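Local coordinates for protein acyl-CoA thioesterase YbgC (Helicobacter pylori, PDB 2PZH) that hydrolyses the thioester bond of acyl-CoAs, chiefly long-chain fatty acyl-CoAs and benzoyl-CoA, as a homotetrameric hot-dog-fold thioesterase, at residues D57-A62 against V104-I109; E69-I74 against Y89-A94; V82-E87 against I109-V114. All blocks are in the same frame, centred on the assembly; numbering follows the deposited sequence.

How the contacts relate
Reading from the N terminus, contact 1 begins on the last residues of strand 47-58 and runs on into the turn that follows; strands 67-77, 81-92 and 102-114 come after it in succession. Contact 1 joins D57-A62 to V104-I109 and closes the longest loop, bringing the first of these four strands beside the last. Contact 2, E69-I74 against Y89-A94, is nested inside that loop and closes the hairpin of strands 67-77 and 81-92. Contact 3 closes the next hairpin, V82-E87 against I109-V114; its loop crosses those of both other contacts, and it shares Ile-109 with contact 1. Together they set the antiparallel order 47-58, 102-114, 81-92, 67-77 within the hot-dog sheet.

Contact 1: residues D57-A62 against V104-I109; sequences DFFTPA and VFASEI
Asp-57 and Ala-106 form an antiparallel hydrogen-bonded pair: Asp-57 N donates to Ala-106 O at 2.9 Å, and Ala-106 N returns the bond to Asp-57 O at 3.0 Å. A third backbone bond, Phe-59 N to Val-104 O (2.9 Å), is bent at its acceptor, with the donor standing well above the carbonyl plane. A water also donates to Val-104 O, at 2.7 Å, and to Phe-59 O, where the strand gives way to the turn.

Around these bonds the side chains pack. Phe-58 and Phe-105, a non-hydrogen-bonded pair, send their side chains the same way; CG of Phe-105 is anti to the backbone N (chi1 178°), that of Phe-58 anti to the carbonyl carbon. The edge of Phe-105 meets the face of Phe-58, planes at 69°, with CE1 of Phe-105 3.6 Å from CE2 of Phe-58. On the other face of the sheet the Phe-59 ring turns its edge to the backbone N of Phe-105 and Ala-106. Val-104 CG2 comes within 3.2 Å of Thr-60 O.

Val-104 and Phe-105 form a classic beta bulge opposite Ile-88, and Asp-57 pairs with a strand of the second subunit, carrying the sheet across the interface. The side chain of Phe-58 lies about 10 Å from that of Asp-13, the predicted active-site residue. Two donors grip Val-104 O and the water serves Phe-59 O, so both carbonyls keep partners as the pairing ends.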
loop_
_atom_site.group_PDB
_atom_site.type_symbol
_atom_site.label_atom_id
_atom_site.label_comp_id
_atom_site.label_asym_id
_atom_site.label_seq_id
_atom_site.Cartn_x
_atom_site.Cartn_y
_atom_site.Cartn_z
ATOM N N ASP A 57 -14.845 -13.177 -4.375
ATOM C CA ASP A 57 -15.957 -13.117 -3.454
ATOM C C ASP A 57 -15.413 -12.852 -2.065
ATOM O O ASP A 57 -14.368 -13.372 -1.703
ATOM C CB ASP A 57 -16.711 -14.451 -3.458
ATOM C CG ASP A 57 -17.424 -14.698 -4.763
ATOM O OD1 ASP A 57 -18.222 -13.832 -5.169
ATOM O OD2 ASP A 57 -17.175 -15.755 -5.387
ATOM N N PHE A 58 -16.123 -12.021 -1.306
ATOM C CA PHE A 58 -15.731 -11.646 0.046
ATOM C C PHE A 58 -16.661 -12.309 1.043
ATOM O O PHE A 58 -17.871 -12.334 0.843
ATOM C CB PHE A 58 -15.778 -10.129 0.186
ATOM C CG PHE A 58 -14.798 -9.441 -0.711
ATOM C CD1 PHE A 58 -15.112 -9.212 -2.043
ATOM C CD2 PHE A 58 -13.530 -9.084 -0.248
ATOM C CE1 PHE A 58 -14.194 -8.595 -2.899
ATOM C CE2 PHE A 58 -12.617 -8.466 -1.100
ATOM C CZ PHE A 58 -12.950 -8.236 -2.429
ATOM N N PHE A 59 -16.080 -12.892 2.086
ATOM C CA PHE A 59 -16.855 -13.586 3.104
ATOM C C PHE A 59 -16.623 -12.896 4.446
ATOM O O PHE A 59 -16.679 -11.663 4.515
ATOM C CB PHE A 59 -16.486 -15.069 3.101
ATOM C CG PHE A 59 -16.766 -15.735 1.788
ATOM C CD1 PHE A 59 -18.047 -16.192 1.505
ATOM C CD2 PHE A 59 -15.770 -15.881 0.833
ATOM C CE1 PHE A 59 -18.328 -16.802 0.284
ATOM C CE2 PHE A 59 -16.039 -16.506 -0.396
ATOM C CZ PHE A 59 -17.325 -16.949 -0.669
ATOM N N THR A 60 -16.328 -13.641 5.505
ATOM C CA THR A 60 -16.098 -12.982 6.783
ATOM C C THR A 60 -14.821 -12.138 6.765
ATOM O O THR A 60 -13.742 -12.657 6.532
ATOM C CB THR A 60 -16.038 -13.985 7.957
ATOM O OG1 THR A 60 -17.291 -14.667 8.058
ATOM C CG2 THR A 60 -15.758 -13.245 9.286
ATOM N N PRO A 61 -14.944 -10.834 7.023
ATOM C CA PRO A 61 -13.755 -9.973 7.007
ATOM C C PRO A 61 -12.729 -10.333 8.063
ATOM O O PRO A 61 -13.088 -10.679 9.192
ATOM C CB PRO A 61 -14.316 -8.574 7.316
ATOM C CG PRO A 61 -15.675 -8.792 7.888
ATOM C CD PRO A 61 -16.179 -10.085 7.319
ATOM N N ALA A 62 -11.458 -10.220 7.694
ATOM C CA ALA A 62 -10.361 -10.463 8.611
ATOM C C ALA A 62 -9.977 -9.181 9.343
ATOM O O ALA A 62 -10.291 -8.082 8.905
ATOM C CB ALA A 62 -9.161 -11.034 7.867
ATOM N N VAL A 104 -12.558 -16.226 4.385
ATOM C CA VAL A 104 -12.505 -14.771 4.348
ATOM C C VAL A 104 -12.676 -14.226 2.918
ATOM O O VAL A 104 -13.236 -13.154 2.713
ATOM C CB VAL A 104 -11.172 -14.305 4.972
ATOM C CG1 VAL A 104 -10.900 -12.818 4.709
ATOM C CG2 VAL A 104 -11.170 -14.590 6.476
ATOM N N PHE A 105 -12.193 -14.978 1.930
ATOM C CA PHE A 105 -12.047 -14.480 0.573
ATOM C C PHE A 105 -11.799 -15.661 -0.339
ATOM O O PHE A 105 -11.138 -16.623 0.063
ATOM C CB PHE A 105 -10.825 -13.549 0.550
ATOM C CG PHE A 105 -10.481 -12.973 -0.808
ATOM C CD1 PHE A 105 -11.104 -11.815 -1.255
ATOM C CD2 PHE A 105 -9.517 -13.574 -1.623
ATOM C CE1 PHE A 105 -10.796 -11.264 -2.508
ATOM C CE2 PHE A 105 -9.169 -13.019 -2.857
ATOM C CZ PHE A 105 -9.824 -11.857 -3.308
ATOM N N ALA A 106 -12.341 -15.596 -1.549
ATOM C CA ALA A 106 -11.956 -16.550 -2.582
ATOM C C ALA A 106 -11.751 -15.805 -3.886
ATOM O O ALA A 106 -12.401 -14.780 -4.136
ATOM C CB ALA A 106 -13.008 -17.631 -2.750
ATOM N N SER A 107 -10.851 -16.301 -4.723
ATOM C CA SER A 107 -10.709 -15.722 -6.056
ATOM C C SER A 107 -10.427 -16.780 -7.104
ATOM O O SER A 107 -9.946 -17.872 -6.805
ATOM C CB SER A 107 -9.624 -14.652 -6.093
ATOM O OG SER A 107 -8.359 -15.165 -5.718
ATOM N N GLU A 108 -10.755 -16.448 -8.339
ATOM C CA GLU A 108 -10.335 -17.223 -9.472
ATOM C C GLU A 108 -9.656 -16.218 -10.352
ATOM O O GLU A 108 -10.252 -15.202 -10.698
ATOM C CB GLU A 108 -11.541 -17.812 -10.202
ATOM C CG GLU A 108 -11.156 -18.602 -11.433
ATOM C CD GLU A 108 -12.356 -19.238 -12.128
ATOM O OE1 GLU A 108 -13.216 -19.823 -11.433
ATOM O OE2 GLU A 108 -12.412 -19.178 -13.377
ATOM N N ILE A 109 -8.412 -16.497 -10.708
ATOM C CA ILE A 109 -7.601 -15.538 -11.446
ATOM C C ILE A 109 -6.962 -16.211 -12.640
ATOM O O ILE A 109 -6.377 -17.296 -12.509
ATOM C CB ILE A 109 -6.509 -14.951 -10.542
ATOM C CG1 ILE A 109 -7.158 -14.373 -9.277
ATOM C CG2 ILE A 109 -5.709 -13.881 -11.306
ATOM C CD1 ILE A 109 -6.198 -14.104 -8.134
HETATM O O HOH W 1 -13.813 -10.638 3.568
#

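Contact 2: residues E69-I74 against Y89-A94; sequences EIRTQI and YCIQNA
Arg-71 lies across Tyr-89 because of how both side chains leave the backbone. In Arg-71, CG is anti to the carbonyl carbon (chi1 -51°), and the chain runs extended from CG to NE; in Tyr-89, CG is likewise anti to its carbonyl carbon, beside the backbone N. The two side chains cross at about a right angle, yet their flat ends are almost parallel, with guanidinium and ring planes 8° apart. NH1 of Arg-71 sits over the centre of the ring, 3.5 Å from CD1 of Tyr-89, and CZ of Arg-71 is 4.1 Å from the ring centroid. This is a cation-pi stack over the face of the tyrosine.

Glu-69 fixes the guanidinium from the same strand. Its OE2 accepts from both NE (2.7 Å) and NH2 (2.9 Å) of Arg-71, a side-on salt bridge in which two nitrogens share one oxygen; NE is met by the anti lone pair. This grip would limit rotation of the guanidinium while it stacks, and the nearby carboxylate probably offsets its positive charge.

Ile-91 packs beside the pair. It crosses Glu-69 at about a right angle, its CG2 lying 3.7 Å from CB of Glu-69, and its CD1 approaches OE1. Underneath, Glu-69 and Tyr-89 form an antiparallel hydrogen-bonded pair, with Glu-69 N to Tyr-89 O at 2.7 Å and Tyr-89 N to Glu-69 O at 3.0 Å.

Just past this pairing, Ile-91 and Gln-92 form a classic beta bulge opposite Val-67. The contact thus lies in the hairpin of strands 67-77 and 81-92, on the protein surface. Strand 3-6 pairs along the other edge of strand 67-77, where Ile-70 bonds to Met-3, while on the far side of strand 81-92 Tyr-89 touches Lys-103 of strand 102-114.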
loop_
_atom_site.group_PDB
_atom_site.type_symbol
_atom_site.label_atom_id
_atom_site.label_comp_id
_atom_site.label_asym_id
_atom_site.label_seq_id
_atom_site.Cartn_x
_atom_site.Cartn_y
_atom_site.Cartn_z
ATOM N N GLU A 69 -4.570 -18.094 6.140
ATOM C CA GLU A 69 -3.912 -19.124 5.367
ATOM C C GLU A 69 -4.395 -19.004 3.936
ATOM O O GLU A 69 -5.597 -19.001 3.681
ATOM C CB GLU A 69 -4.286 -20.494 5.934
ATOM C CG GLU A 69 -3.666 -21.636 5.198
ATOM C CD GLU A 69 -3.855 -22.928 5.945
ATOM O OE1 GLU A 69 -2.955 -23.260 6.735
ATOM O OE2 GLU A 69 -4.913 -23.578 5.771
ATOM N N ILE A 70 -3.456 -18.915 3.001
ATOM C CA ILE A 70 -3.806 -18.825 1.603
ATOM C C ILE A 70 -3.627 -20.198 0.957
ATOM O O ILE A 70 -2.524 -20.749 0.924
ATOM C CB ILE A 70 -2.969 -17.753 0.852
ATOM C CG1 ILE A 70 -3.148 -16.392 1.519
ATOM C CG2 ILE A 70 -3.472 -17.603 -0.536
ATOM C CD1 ILE A 70 -2.337 -16.212 2.744
ATOM N N ARG A 71 -4.732 -20.734 0.463
ATOM C CA ARG A 71 -4.753 -22.029 -0.214
ATOM C C ARG A 71 -4.876 -21.889 -1.736
ATOM O O ARG A 71 -5.807 -21.267 -2.253
ATOM C CB ARG A 71 -5.885 -22.873 0.376
ATOM C CG ARG A 71 -5.824 -22.925 1.880
ATOM C CD ARG A 71 -6.971 -23.730 2.507
ATOM N NE ARG A 71 -6.935 -23.610 3.972
ATOM C CZ ARG A 71 -7.922 -23.978 4.785
ATOM N NH1 ARG A 71 -9.048 -24.491 4.297
ATOM N NH2 ARG A 71 -7.784 -23.824 6.092
ATOM N N THR A 72 -3.928 -22.471 -2.459
ATOM C CA THR A 72 -3.864 -22.279 -3.897
ATOM C C THR A 72 -3.998 -23.603 -4.677
ATOM O O THR A 72 -3.367 -24.598 -4.321
ATOM C CB THR A 72 -2.544 -21.616 -4.275
ATOM O OG1 THR A 72 -2.404 -20.380 -3.555
ATOM C CG2 THR A 72 -2.488 -21.331 -5.764
ATOM N N GLN A 73 -4.798 -23.592 -5.735
ATOM C CA GLN A 73 -4.891 -24.755 -6.623
ATOM C C GLN A 73 -4.973 -24.353 -8.107
ATOM O O GLN A 73 -5.425 -23.270 -8.432
ATOM C CB GLN A 73 -6.050 -25.663 -6.210
ATOM C CG GLN A 73 -7.437 -25.186 -6.570
ATOM C CD GLN A 73 -8.499 -26.200 -6.168
ATOM O OE1 GLN A 73 -8.233 -27.099 -5.365
ATOM N NE2 GLN A 73 -9.697 -26.072 -6.735
ATOM N N ILE A 74 -4.505 -25.221 -8.996
ATOM C CA ILE A 74 -4.621 -24.973 -10.423
ATOM C C ILE A 74 -6.008 -25.416 -10.895
ATOM O O ILE A 74 -6.364 -26.583 -10.788
ATOM C CB ILE A 74 -3.539 -25.734 -11.237
ATOM C CG1 ILE A 74 -2.125 -25.431 -10.712
ATOM C CG2 ILE A 74 -3.665 -25.406 -12.717
ATOM C CD1 ILE A 74 -1.717 -23.974 -10.763
ATOM N N TYR A 89 -8.433 -18.422 4.381
ATOM C CA TYR A 89 -9.107 -18.746 5.622
ATOM C C TYR A 89 -8.387 -18.117 6.795
ATOM O O TYR A 89 -7.143 -18.140 6.854
ATOM C CB TYR A 89 -9.116 -20.255 5.843
ATOM C CG TYR A 89 -10.224 -20.985 5.117
ATOM C CD1 TYR A 89 -10.182 -21.192 3.744
ATOM C CD2 TYR A 89 -11.312 -21.478 5.827
ATOM C CE1 TYR A 89 -11.232 -21.886 3.095
ATOM C CE2 TYR A 89 -12.330 -22.156 5.208
ATOM C CZ TYR A 89 -12.296 -22.364 3.855
ATOM O OH TYR A 89 -13.377 -23.063 3.311
ATOM N N CYS A 90 -9.146 -17.610 7.759
ATOM C CA CYS A 90 -8.539 -17.211 9.017
ATOM C C CYS A 90 -8.334 -18.462 9.822
ATOM O O CYS A 90 -9.305 -19.195 10.061
ATOM C CB CYS A 90 -9.436 -16.272 9.827
ATOM S SG CYS A 90 -8.700 -15.865 11.409
ATOM N N ILE A 91 -7.095 -18.709 10.251
ATOM C CA ILE A 91 -6.785 -19.920 11.035
ATOM C C ILE A 91 -6.353 -19.661 12.471
ATOM O O ILE A 91 -6.287 -20.606 13.268
ATOM C CB ILE A 91 -5.699 -20.800 10.341
ATOM C CG1 ILE A 91 -4.383 -20.023 10.213
ATOM C CG2 ILE A 91 -6.204 -21.311 8.988
ATOM C CD1 ILE A 91 -3.198 -20.861 9.668
ATOM N N GLN A 92 -6.029 -18.413 12.797
ATOM C CA GLN A 92 -5.657 -18.045 14.162
ATOM C C GLN A 92 -6.122 -16.633 14.453
ATOM O O GLN A 92 -6.198 -15.809 13.539
ATOM C CB GLN A 92 -4.137 -18.057 14.346
ATOM C CG GLN A 92 -3.455 -19.346 14.060
ATOM C CD GLN A 92 -1.953 -19.235 14.270
ATOM O OE1 GLN A 92 -1.485 -18.510 15.172
ATOM N NE2 GLN A 92 -1.186 -19.942 13.433
ATOM N N ASN A 93 -6.424 -16.352 15.715
ATOM C CA ASN A 93 -6.653 -14.960 16.128
ATOM C C ASN A 93 -5.433 -14.476 16.916
ATOM O O ASN A 93 -4.539 -15.277 17.206
ATOM C CB ASN A 93 -7.965 -14.824 16.890
ATOM C CG ASN A 93 -8.091 -15.841 18.029
ATOM O OD1 ASN A 93 -7.241 -15.888 18.904
ATOM N ND2 ASN A 93 -9.148 -16.657 17.998
ATOM N N ALA A 94 -5.363 -13.182 17.251
ATOM C CA ALA A 94 -4.180 -12.686 17.955
ATOM C C ALA A 94 -4.039 -13.283 19.348
ATOM O O ALA A 94 -2.924 -13.406 19.849
ATOM C CB ALA A 94 -4.165 -11.160 18.035
#

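Contact 3: residues V82-E87 against I109-V114; sequences VVLFQE and IKFGFV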
loop_
_atom_site.group_PDB
_atom_site.type_symbol
_atom_site.label_atom_id
_atom_site.label_comp_id
_atom_site.label_asym_id
_atom_site.label_seq_id
_atom_site.Cartn_x
_atom_site.Cartn_y
_atom_site.Cartn_z
ATOM N N VAL A 82 -2.939 -19.932 -17.496
ATOM C CA VAL A 82 -3.257 -20.734 -16.331
ATOM C C VAL A 82 -4.339 -20.040 -15.518
ATOM O O VAL A 82 -4.345 -18.809 -15.402
ATOM C CB VAL A 82 -2.003 -20.979 -15.465
ATOM C CG1 VAL A 82 -1.349 -19.633 -15.062
ATOM C CG2 VAL A 82 -2.335 -21.863 -14.255
ATOM N N VAL A 83 -5.261 -20.822 -14.972
ATOM C CA VAL A 83 -6.257 -20.274 -14.079
ATOM C C VAL A 83 -6.055 -20.876 -12.701
ATOM O O VAL A 83 -6.001 -22.099 -12.539
ATOM C CB VAL A 83 -7.696 -20.530 -14.576
ATOM C CG1 VAL A 83 -8.710 -19.962 -13.596
ATOM C CG2 VAL A 83 -7.904 -19.931 -15.976
ATOM N N LEU A 84 -5.944 -20.010 -11.702
ATOM C CA LEU A 84 -5.737 -20.441 -10.331
ATOM C C LEU A 84 -6.952 -20.144 -9.482
ATOM O O LEU A 84 -7.606 -19.104 -9.645
ATOM C CB LEU A 84 -4.544 -19.720 -9.705
ATOM C CG LEU A 84 -3.137 -20.120 -10.138
ATOM C CD1 LEU A 84 -2.812 -19.490 -11.445
ATOM C CD2 LEU A 84 -2.113 -19.684 -9.091
ATOM N N PHE A 85 -7.244 -21.045 -8.555
ATOM C CA PHE A 85 -8.236 -20.774 -7.545
ATOM C C PHE A 85 -7.526 -20.543 -6.222
ATOM O O PHE A 85 -6.702 -21.353 -5.811
ATOM C CB PHE A 85 -9.209 -21.945 -7.398
ATOM C CG PHE A 85 -10.290 -21.688 -6.404
ATOM C CD1 PHE A 85 -11.086 -20.564 -6.522
ATOM C CD2 PHE A 85 -10.511 -22.556 -5.348
ATOM C CE1 PHE A 85 -12.081 -20.296 -5.609
ATOM C CE2 PHE A 85 -11.516 -22.299 -4.426
ATOM C CZ PHE A 85 -12.300 -21.168 -4.562
ATOM N N GLN A 86 -7.841 -19.437 -5.558
ATOM C CA GLN A 86 -7.229 -19.161 -4.278
ATOM C C GLN A 86 -8.273 -18.792 -3.246
ATOM O O GLN A 86 -9.141 -17.945 -3.501
ATOM C CB GLN A 86 -6.170 -18.044 -4.403
ATOM C CG GLN A 86 -4.974 -18.476 -5.272
ATOM C CD GLN A 86 -3.898 -17.436 -5.344
ATOM O OE1 GLN A 86 -4.008 -16.477 -6.104
ATOM N NE2 GLN A 86 -2.820 -17.635 -4.578
ATOM N N GLU A 87 -8.173 -19.434 -2.087
ATOM C CA GLU A 87 -9.067 -19.161 -0.969
ATOM C C GLU A 87 -8.260 -18.756 0.232
ATOM O O GLU A 87 -7.177 -19.295 0.485
ATOM C CB GLU A 87 -9.883 -20.406 -0.602
ATOM C CG GLU A 87 -10.985 -20.728 -1.584
ATOM C CD GLU A 87 -11.862 -21.887 -1.106
ATOM O OE1 GLU A 87 -13.032 -21.960 -1.531
ATOM O OE2 GLU A 87 -11.384 -22.724 -0.317
ATOM N N ILE A 109 -8.412 -16.497 -10.708
ATOM C CA ILE A 109 -7.601 -15.538 -11.446
ATOM C C ILE A 109 -6.962 -16.211 -12.640
ATOM O O ILE A 109 -6.377 -17.296 -12.509
ATOM C CB ILE A 109 -6.509 -14.951 -10.542
ATOM C CG1 ILE A 109 -7.158 -14.373 -9.277
ATOM C CG2 ILE A 109 -5.709 -13.881 -11.306
ATOM C CD1 ILE A 109 -6.198 -14.104 -8.134
ATOM N N LYS A 110 -7.073 -15.560 -13.795
ATOM C CA LYS A 110 -6.496 -16.055 -15.037
ATOM C C LYS A 110 -5.265 -15.229 -15.410
ATOM O O LYS A 110 -5.289 -14.002 -15.339
ATOM C CB LYS A 110 -7.538 -15.977 -16.150
ATOM C CG LYS A 110 -7.073 -16.475 -17.517
ATOM C CD LYS A 110 -8.264 -16.515 -18.485
ATOM C CE LYS A 110 -7.896 -17.111 -19.826
ATOM N NZ LYS A 110 -7.390 -16.074 -20.758
ATOM N N PHE A 111 -4.191 -15.922 -15.768
ATOM C CA PHE A 111 -2.935 -15.296 -16.153
ATOM C C PHE A 111 -2.579 -15.745 -17.560
ATOM O O PHE A 111 -2.837 -16.888 -17.927
ATOM C CB PHE A 111 -1.807 -15.721 -15.218
ATOM C CG PHE A 111 -2.077 -15.440 -13.778
ATOM C CD1 PHE A 111 -1.651 -14.264 -13.195
ATOM C CD2 PHE A 111 -2.763 -16.368 -13.001
ATOM C CE1 PHE A 111 -1.924 -14.015 -11.863
ATOM C CE2 PHE A 111 -3.036 -16.128 -11.686
ATOM C CZ PHE A 111 -2.612 -14.949 -11.109
ATOM N N GLY A 112 -1.995 -14.845 -18.336
ATOM C CA GLY A 112 -1.350 -15.218 -19.589
ATOM C C GLY A 112 0.148 -15.057 -19.411
ATOM O O GLY A 112 0.599 -14.537 -18.398
ATOM N N PHE A 113 0.929 -15.516 -20.382
ATOM C CA PHE A 113 2.364 -15.249 -20.378
ATOM C C PHE A 113 2.671 -14.443 -21.636
ATOM O O PHE A 113 2.137 -14.724 -22.706
ATOM C CB PHE A 113 3.170 -16.549 -20.336
ATOM C CG PHE A 113 4.579 -16.375 -19.834
ATOM C CD1 PHE A 113 4.835 -16.255 -18.472
ATOM C CD2 PHE A 113 5.650 -16.347 -20.717
ATOM C CE1 PHE A 113 6.139 -16.100 -17.992
ATOM C CE2 PHE A 113 6.957 -16.191 -20.249
ATOM C CZ PHE A 113 7.202 -16.067 -18.879
ATOM N N VAL A 114 3.493 -13.412 -21.495
ATOM C CA VAL A 114 3.709 -12.480 -22.600
ATOM C C VAL A 114 5.170 -12.058 -22.697
ATOM O O VAL A 114 5.900 -12.112 -21.711
ATOM C CB VAL A 114 2.820 -11.212 -22.445
ATOM C CG1 VAL A 114 1.334 -11.570 -22.602
ATOM C CG2 VAL A 114 3.074 -10.547 -21.109
#
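Phe-111 reaches across to both Val-82 and Leu-84, and its side chain can be followed outward. CB lies 3.9 Å from CG1 of Val-82. A chi1 of -56° sets CG anti to the carbonyl carbon; beyond it CD2 lies 3.5 Å from CD1 of Leu-84 and also approaches Val-82 O, which lies at the ring edge near its plane. Further out, CE2 comes to 3.4 Å from CD1 of Leu-84, a close contact in which the leucine methyl meets the ring obliquely while the two side chains cross at about a right angle.

Behind this packing, four backbone bonds hold the strands together. Val-82 and Phe-111 form one antiparallel hydrogen-bonded pair, with Phe-111 N to Val-82 O at 2.9 Å; Leu-84 and Ile-109 form another, with Leu-84 N to Ile-109 O also at 2.9 Å. Between them stands the non-hydrogen-bonded pair Val-83 and Lys-110, on the other face of the sheet, where CG2 of Val-83 meets CG of Lys-110 at 3.9 Å before the lysine chain leads away.

CD1 of Ile-109 touches OE1 of Gln-86. That OE1 is hydrogen-bonded to Arg-31 NH1, and NE2 of Gln-86 to Thr-72 OG1 and Cys-27 O, so both ends of this buried amide are satisfied.

The face bearing Leu-84, Ile-109 and Phe-111 packs against Arg-31 of helix 22-36, the helix a hot-dog sheet wraps around. Strand 67-77 bonds to the edge of strand 81-92 away from strand 102-114, and strand 47-58 flanks strand 102-114, with Ile-51 and Ile-54 against Ile-109.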